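Long-range contact in 2-hydroxy-3-oxopropionate reductase (Polaromonas sp. JS666, PDB 4DLL), which probably catalyses the reversible, NAD(P)H-dependent reduction of 2-hydroxy-3-oxopropionate (tartronate semialdehyde) to glycerate: residues G160-F173 with V182-G195. Residues are numbered along the deposited sequence; the frame is centred on the assembly and turned at random.
Sequences GTLVIMAGGKPADF and VFGRATHVGPHGSG
The N-H of Gly168 gives a hydrogen bond of 2.8 Å to Gly190 O, lying in the carbonyl plane on a lone pair, and the carbonyl of the same glycine takes a second bond from a side chain, His188 NE2, also 2.8 Å from Gly168 O. That acceptor lies in the plane of the imidazole, yet the nitrogen stands 58° out of the plane of the carbonyl. With CG anti to the backbone N (chi1 -172°), His188 extends to the loop before helix 170-183, and its ring forms an offset stack with Phe173, planes 9° apart. The two side chains run past each other in opposite directions: His188 CB sits 3.7 Å from the centroid of the Phe173 ring, and Phe173 CB lies over the imidazole in return. Replacing His188 by alanine would keep the CB over the phenyl ring but is likely to leave Gly168 O without this donor and Phe173 CB without the imidazole face beneath it. Strands 162-167 and 184-190 pair in parallel, as Thr187 N to Ile164 O (2.9 Å) illustrates, while Ile164 CB meets Ala186 CB at 3.9 Å on the sheet face that also carries His188. On the face of Val163 and Thr187, Arg185 runs alongside Val163, and its NH2 bonds Glu232 O of the second subunit. In this beta-alpha-beta unit, one histidine thus ties strand 184-190 to loop and helix start, by a directional N-H...O bond and a stack.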
ATOM      1  N   GLY A 160       7.834  -8.561  18.827  1.00 31.86           N
ATOM      2  CA  GLY A 160       8.517  -9.653  18.115  1.00 28.38           C
ATOM      3  C   GLY A 160       7.767 -10.045  16.870  1.00 29.01           C
ATOM      4  O   GLY A 160       7.637 -11.236  16.539  1.00 28.58           O
ATOM      5  N   THR A 161       7.256  -9.042  16.172  1.00 28.54           N
ATOM      6  CA  THR A 161       6.475  -9.276  14.963  1.00 29.01           C
ATOM      7  C   THR A 161       7.129  -8.430  13.834  1.00 28.93           C
ATOM      8  O   THR A 161       6.432  -7.927  12.964  1.00 26.18           O
ATOM      9  CB  THR A 161       4.988  -8.829  15.150  1.00 29.01           C
ATOM     10  OG1 THR A 161       5.010  -7.492  15.630  1.00 31.81           O
ATOM     11  CG2 THR A 161       4.312  -9.641  16.198  1.00 29.64           C
ATOM     12  N   LEU A 162       8.464  -8.250  13.904  1.00 29.03           N
ATOM     13  CA  LEU A 162       9.216  -7.708  12.741  1.00 29.19           C
ATOM     14  C   LEU A 162       9.088  -8.734  11.641  1.00 28.96           C
ATOM     15  O   LEU A 162       8.740  -9.881  11.874  1.00 27.25           O
ATOM     16  CB  LEU A 162      10.699  -7.439  13.037  1.00 26.76           C
ATOM     17  CG  LEU A 162      10.896  -6.267  14.021  1.00 29.19           C
ATOM     18  CD1 LEU A 162      12.372  -6.091  14.382  1.00 31.54           C
ATOM     19  CD2 LEU A 162      10.281  -4.879  13.597  1.00 26.85           C
ATOM     20  N   VAL A 163       9.321  -8.245  10.437  1.00 28.66           N
ATOM     21  CA  VAL A 163       9.570  -9.054   9.256  1.00 28.56           C
ATOM     22  C   VAL A 163      11.055  -8.864   8.840  1.00 28.73           C
ATOM     23  O   VAL A 163      11.558  -7.732   8.826  1.00 29.60           O
ATOM     24  CB  VAL A 163       8.476  -8.632   8.247  1.00 29.30           C
ATOM     25  CG1 VAL A 163       8.979  -8.196   6.912  1.00 24.30           C
ATOM     26  CG2 VAL A 163       7.324  -9.620   8.287  1.00 29.06           C
ATOM     27  N   ILE A 164      11.760  -9.976   8.642  1.00 27.85           N
ATOM     28  CA  ILE A 164      13.205 -10.019   8.415  1.00 27.86           C
ATOM     29  C   ILE A 164      13.510 -10.698   7.081  1.00 27.88           C
ATOM     30  O   ILE A 164      13.023 -11.811   6.767  1.00 27.24           O
ATOM     31  CB  ILE A 164      13.958 -10.767   9.561  1.00 28.79           C
ATOM     32  CG1 ILE A 164      13.687 -10.140  10.910  1.00 29.45           C
ATOM     33  CG2 ILE A 164      15.471 -10.836   9.330  1.00 29.35           C
ATOM     34  CD1 ILE A 164      13.589 -11.212  12.048  1.00 31.65           C
HETATM   35  N   MSE A 165      14.303 -10.009   6.280  1.00 26.21           N
HETATM   36  CA  MSE A 165      14.574 -10.431   4.938  1.00 27.34           C
HETATM   37  C   MSE A 165      16.048 -10.753   4.844  1.00 25.87           C
HETATM   38  O   MSE A 165      16.906  -9.807   4.845  1.00 26.08           O
HETATM   39  CB  MSE A 165      14.275  -9.286   3.942  1.00 27.56           C
HETATM   40  CG  MSE A 165      12.817  -8.812   3.824  1.00 35.51           C
HETATM   41 SE   MSE A 165      12.960  -6.784   3.668  1.00 43.47          SE
HETATM   42  CE  MSE A 165      13.086  -6.559   5.538  1.00 35.47           C
ATOM     43  N   ALA A 166      16.330 -12.037   4.688  1.00 24.83           N
ATOM     44  CA  ALA A 166      17.689 -12.609   4.812  1.00 25.75           C
ATOM     45  C   ALA A 166      18.377 -12.994   3.505  1.00 25.70           C
ATOM     46  O   ALA A 166      17.751 -13.566   2.597  1.00 25.19           O
ATOM     47  CB  ALA A 166      17.664 -13.839   5.809  1.00 26.53           C
ATOM     48  N   GLY A 167      19.663 -12.652   3.381  1.00 27.76           N
ATOM     49  CA  GLY A 167      20.486 -13.055   2.203  1.00 27.36           C
ATOM     50  C   GLY A 167      21.601 -13.923   2.753  1.00 29.34           C
ATOM     51  O   GLY A 167      22.160 -13.568   3.790  1.00 28.79           O
ATOM     52  N   GLY A 168      21.900 -15.074   2.108  1.00 30.41           N
ATOM     53  CA  GLY A 168      23.107 -15.866   2.433  1.00 30.71           C
ATOM     54  C   GLY A 168      22.889 -17.351   2.194  1.00 31.79           C
ATOM     55  O   GLY A 168      21.991 -17.732   1.442  1.00 30.92           O
ATOM     56  N   LYS A 169      23.663 -18.191   2.883  1.00 32.11           N
ATOM     57  CA  LYS A 169      23.652 -19.632   2.601  1.00 32.71           C
ATOM     58  C   LYS A 169      22.581 -20.330   3.469  1.00 31.44           C
ATOM     59  O   LYS A 169      22.331 -19.886   4.554  1.00 31.44           O
ATOM     60  CB  LYS A 169      25.089 -20.229   2.736  1.00 33.09           C
ATOM     61  CG  LYS A 169      26.175 -19.459   1.853  1.00 36.62           C
ATOM     62  CD  LYS A 169      25.824 -19.482   0.261  1.00 46.95           C
ATOM     63  CE  LYS A 169      26.309 -18.259  -0.608  1.00 47.78           C
ATOM     64  NZ  LYS A 169      25.345 -17.033  -0.630  1.00 45.47           N
ATOM     65  N   PRO A 170      21.917 -21.394   2.974  1.00 31.08           N
ATOM     66  CA  PRO A 170      20.834 -21.980   3.782  1.00 30.85           C
ATOM     67  C   PRO A 170      21.305 -22.441   5.157  1.00 30.77           C
ATOM     68  O   PRO A 170      20.683 -22.093   6.142  1.00 30.96           O
ATOM     69  CB  PRO A 170      20.332 -23.150   2.924  1.00 30.36           C
ATOM     70  CG  PRO A 170      20.634 -22.757   1.578  1.00 31.90           C
ATOM     71  CD  PRO A 170      22.008 -22.069   1.675  1.00 31.78           C
ATOM     72  N   ALA A 171      22.428 -23.153   5.227  1.00 31.82           N
ATOM     73  CA  ALA A 171      23.002 -23.591   6.510  1.00 32.97           C
ATOM     74  C   ALA A 171      23.242 -22.461   7.502  1.00 33.39           C
ATOM     75  O   ALA A 171      22.966 -22.621   8.670  1.00 33.79           O
ATOM     76  CB  ALA A 171      24.296 -24.366   6.284  1.00 32.96           C
ATOM     77  N   ASP A 172      23.745 -21.314   7.038  1.00 33.65           N
ATOM     78  CA  ASP A 172      23.975 -20.185   7.925  1.00 34.15           C
ATOM     79  C   ASP A 172      22.616 -19.622   8.407  1.00 33.93           C
ATOM     80  O   ASP A 172      22.436 -19.313   9.604  1.00 32.76           O
ATOM     81  CB  ASP A 172      24.813 -19.114   7.202  1.00 35.38           C
ATOM     82  CG  ASP A 172      26.269 -19.539   6.991  1.00 38.66           C
ATOM     83  OD1 ASP A 172      26.810 -20.245   7.861  1.00 45.31           O
ATOM     84  OD2 ASP A 172      26.902 -19.139   5.987  1.00 45.07           O
ATOM     85  N   PHE A 173      21.653 -19.517   7.467  1.00 32.46           N
ATOM     86  CA  PHE A 173      20.344 -19.028   7.790  1.00 30.61           C
ATOM     87  C   PHE A 173      19.683 -19.948   8.804  1.00 30.94           C
ATOM     88  O   PHE A 173      19.063 -19.446   9.734  1.00 29.04           O
ATOM     89  CB  PHE A 173      19.462 -18.892   6.526  1.00 31.19           C
ATOM     90  CG  PHE A 173      18.022 -18.556   6.822  1.00 28.63           C
ATOM     91  CD1 PHE A 173      17.645 -17.212   7.073  1.00 25.14           C
ATOM     92  CD2 PHE A 173      17.046 -19.574   6.857  1.00 26.93           C
ATOM     93  CE1 PHE A 173      16.337 -16.853   7.345  1.00 24.06           C
ATOM     94  CE2 PHE A 173      15.693 -19.254   7.148  1.00 24.94           C
ATOM     95  CZ  PHE A 173      15.322 -17.892   7.388  1.00 26.63           C
ATOM     96  N   VAL A 182      13.156 -14.708  17.562  1.00 30.19           N
ATOM     97  CA  VAL A 182      12.948 -13.823  18.697  1.00 29.53           C
ATOM     98  C   VAL A 182      12.457 -12.448  18.199  1.00 29.11           C
ATOM     99  O   VAL A 182      11.683 -11.760  18.884  1.00 26.88           O
ATOM    100  CB  VAL A 182      14.260 -13.681  19.541  1.00 30.78           C
ATOM    101  CG1 VAL A 182      14.093 -12.715  20.708  1.00 32.52           C
ATOM    102  CG2 VAL A 182      14.700 -15.009  20.095  1.00 32.78           C
ATOM    103  N   PHE A 183      12.921 -12.026  17.017  1.00 28.54           N
ATOM    104  CA  PHE A 183      12.584 -10.659  16.560  1.00 28.22           C
ATOM    105  C   PHE A 183      11.370 -10.623  15.658  1.00 27.07           C
ATOM    106  O   PHE A 183      10.641  -9.641  15.671  1.00 25.55           O
ATOM    107  CB  PHE A 183      13.723 -10.003  15.832  1.00 29.28           C
ATOM    108  CG  PHE A 183      15.020 -10.045  16.562  1.00 29.29           C
ATOM    109  CD1 PHE A 183      15.106  -9.607  17.873  1.00 32.46           C
ATOM    110  CD2 PHE A 183      16.165 -10.493  15.904  1.00 27.56           C
ATOM    111  CE1 PHE A 183      16.337  -9.642  18.549  1.00 34.92           C
ATOM    112  CE2 PHE A 183      17.384 -10.546  16.550  1.00 33.09           C
ATOM    113  CZ  PHE A 183      17.483 -10.110  17.882  1.00 34.33           C
ATOM    114  N   GLY A 184      11.137 -11.690  14.893  1.00 26.52           N
ATOM    115  CA  GLY A 184       9.909 -11.715  14.105  1.00 27.44           C
ATOM    116  C   GLY A 184       9.857 -12.867  13.173  1.00 27.92           C
ATOM    117  O   GLY A 184      10.427 -13.904  13.448  1.00 29.00           O
ATOM    118  N   ARG A 185       9.132 -12.711  12.080  1.00 28.16           N
ATOM    119  CA  ARG A 185       9.134 -13.740  11.062  1.00 28.70           C
ATOM    120  C   ARG A 185      10.276 -13.486  10.026  1.00 28.83           C
ATOM    121  O   ARG A 185      10.319 -12.419   9.389  1.00 29.08           O
ATOM    122  CB  ARG A 185       7.753 -13.803  10.388  1.00 28.14           C
ATOM    123  CG  ARG A 185       7.589 -15.009   9.481  1.00 29.46           C
ATOM    124  CD  ARG A 185       6.208 -15.000   8.720  1.00 31.41           C
ATOM    125  NE  ARG A 185       5.903 -13.738   8.038  1.00 33.30           N
ATOM    126  CZ  ARG A 185       6.415 -13.366   6.846  1.00 36.73           C
ATOM    127  NH1 ARG A 185       7.280 -14.153   6.194  1.00 38.49           N
ATOM    128  NH2 ARG A 185       6.059 -12.195   6.277  1.00 38.50           N
ATOM    129  N   ALA A 186      11.196 -14.445   9.872  1.00 28.95           N
ATOM    130  CA  ALA A 186      12.302 -14.308   8.910  1.00 28.33           C
ATOM    131  C   ALA A 186      12.058 -15.190   7.716  1.00 28.34           C
ATOM    132  O   ALA A 186      11.504 -16.301   7.840  1.00 27.10           O
ATOM    133  CB  ALA A 186      13.665 -14.663   9.562  1.00 28.35           C
ATOM    134  N   THR A 187      12.477 -14.686   6.559  1.00 26.58           N
ATOM    135  CA  THR A 187      12.305 -15.336   5.285  1.00 27.54           C
ATOM    136  C   THR A 187      13.634 -15.283   4.552  1.00 27.63           C
ATOM    137  O   THR A 187      14.282 -14.192   4.396  1.00 27.03           O
ATOM    138  CB  THR A 187      11.253 -14.587   4.429  1.00 27.53           C
ATOM    139  OG1 THR A 187      10.032 -14.432   5.176  1.00 30.66           O
ATOM    140  CG2 THR A 187      10.945 -15.322   3.136  1.00 30.18           C
ATOM    141  N   HIS A 188      14.020 -16.436   4.051  1.00 27.08           N
ATOM    142  CA  HIS A 188      15.279 -16.564   3.358  1.00 28.26           C
ATOM    143  C   HIS A 188      15.072 -16.206   1.906  1.00 28.84           C
ATOM    144  O   HIS A 188      14.371 -16.915   1.197  1.00 29.03           O
ATOM    145  CB  HIS A 188      15.877 -17.966   3.543  1.00 27.42           C
ATOM    146  CG  HIS A 188      17.266 -18.096   3.019  1.00 31.74           C
ATOM    147  ND1 HIS A 188      17.840 -19.306   2.707  1.00 33.40           N
ATOM    148  CD2 HIS A 188      18.218 -17.153   2.789  1.00 35.35           C
ATOM    149  CE1 HIS A 188      19.076 -19.102   2.294  1.00 37.76           C
ATOM    150  NE2 HIS A 188      19.326 -17.802   2.329  1.00 37.79           N
ATOM    151  N   VAL A 189      15.661 -15.104   1.459  1.00 29.14           N
ATOM    152  CA  VAL A 189      15.250 -14.535   0.170  1.00 30.42           C
ATOM    153  C   VAL A 189      16.191 -14.912  -0.973  1.00 32.07           C
ATOM    154  O   VAL A 189      15.812 -14.830  -2.150  1.00 34.25           O
ATOM    155  CB  VAL A 189      15.101 -12.990   0.205  1.00 30.97           C
ATOM    156  CG1 VAL A 189      13.796 -12.550   0.921  1.00 29.76           C
ATOM    157  CG2 VAL A 189      16.350 -12.305   0.857  1.00 33.04           C
ATOM    158  N   GLY A 190      17.395 -15.362  -0.648  1.00 32.00           N
ATOM    159  CA  GLY A 190      18.404 -15.631  -1.671  1.00 31.31           C
ATOM    160  C   GLY A 190      19.800 -15.592  -1.049  1.00 31.34           C
ATOM    161  O   GLY A 190      19.908 -15.620   0.177  1.00 31.50           O
ATOM    162  N   PRO A 191      20.866 -15.500  -1.894  1.00 31.05           N
ATOM    163  CA  PRO A 191      22.289 -15.516  -1.506  1.00 29.98           C
ATOM    164  C   PRO A 191      22.713 -14.154  -1.020  1.00 28.58           C
ATOM    165  O   PRO A 191      21.911 -13.257  -1.027  1.00 28.47           O
ATOM    166  CB  PRO A 191      23.019 -15.904  -2.813  1.00 30.83           C
ATOM    167  CG  PRO A 191      21.910 -16.285  -3.788  1.00 33.36           C
ATOM    168  CD  PRO A 191      20.725 -15.471  -3.365  1.00 30.97           C
ATOM    169  N   HIS A 192      23.936 -14.036  -0.495  1.00 28.88           N
ATOM    170  CA  HIS A 192      24.483 -12.750  -0.003  1.00 27.37           C
ATOM    171  C   HIS A 192      24.004 -11.557  -0.822  1.00 27.03           C
ATOM    172  O   HIS A 192      24.071 -11.606  -2.037  1.00 27.94           O
ATOM    173  CB  HIS A 192      26.017 -12.739   0.048  1.00 26.73           C
ATOM    174  CG  HIS A 192      26.636 -13.927   0.712  1.00 26.49           C
ATOM    175  ND1 HIS A 192      26.385 -14.280   2.024  1.00 26.07           N
ATOM    176  CD2 HIS A 192      27.552 -14.819   0.254  1.00 29.81           C
ATOM    177  CE1 HIS A 192      27.105 -15.346   2.344  1.00 24.39           C
ATOM    178  NE2 HIS A 192      27.805 -15.705   1.278  1.00 28.11           N
ATOM    179  N   GLY A 193      23.485 -10.529  -0.132  1.00 26.50           N
ATOM    180  CA  GLY A 193      23.024  -9.276  -0.705  1.00 26.50           C
ATOM    181  C   GLY A 193      21.564  -9.294  -1.062  1.00 27.65           C
ATOM    182  O   GLY A 193      20.976  -8.243  -1.237  1.00 26.54           O
ATOM    183  N   SER A 194      20.982 -10.495  -1.126  1.00 27.60           N
ATOM    184  CA  SER A 194      19.550 -10.672  -1.339  1.00 29.11           C
ATOM    185  C   SER A 194      18.597 -10.007  -0.306  1.00 28.83           C
ATOM    186  O   SER A 194      17.524  -9.521  -0.672  1.00 29.98           O
ATOM    187  CB  SER A 194      19.246 -12.161  -1.373  1.00 30.07           C
ATOM    188  OG  SER A 194      19.434 -12.657  -2.671  1.00 32.34           O
ATOM    189  N   GLY A 195      18.995  -9.991   0.964  1.00 28.47           N
ATOM    190  CA  GLY A 195      18.229  -9.376   2.009  1.00 26.64           C
ATOM    191  C   GLY A 195      18.256  -7.900   1.725  1.00 27.39           C
ATOM    192  O   GLY A 195      17.212  -7.265   1.714  1.00 25.50           O
TER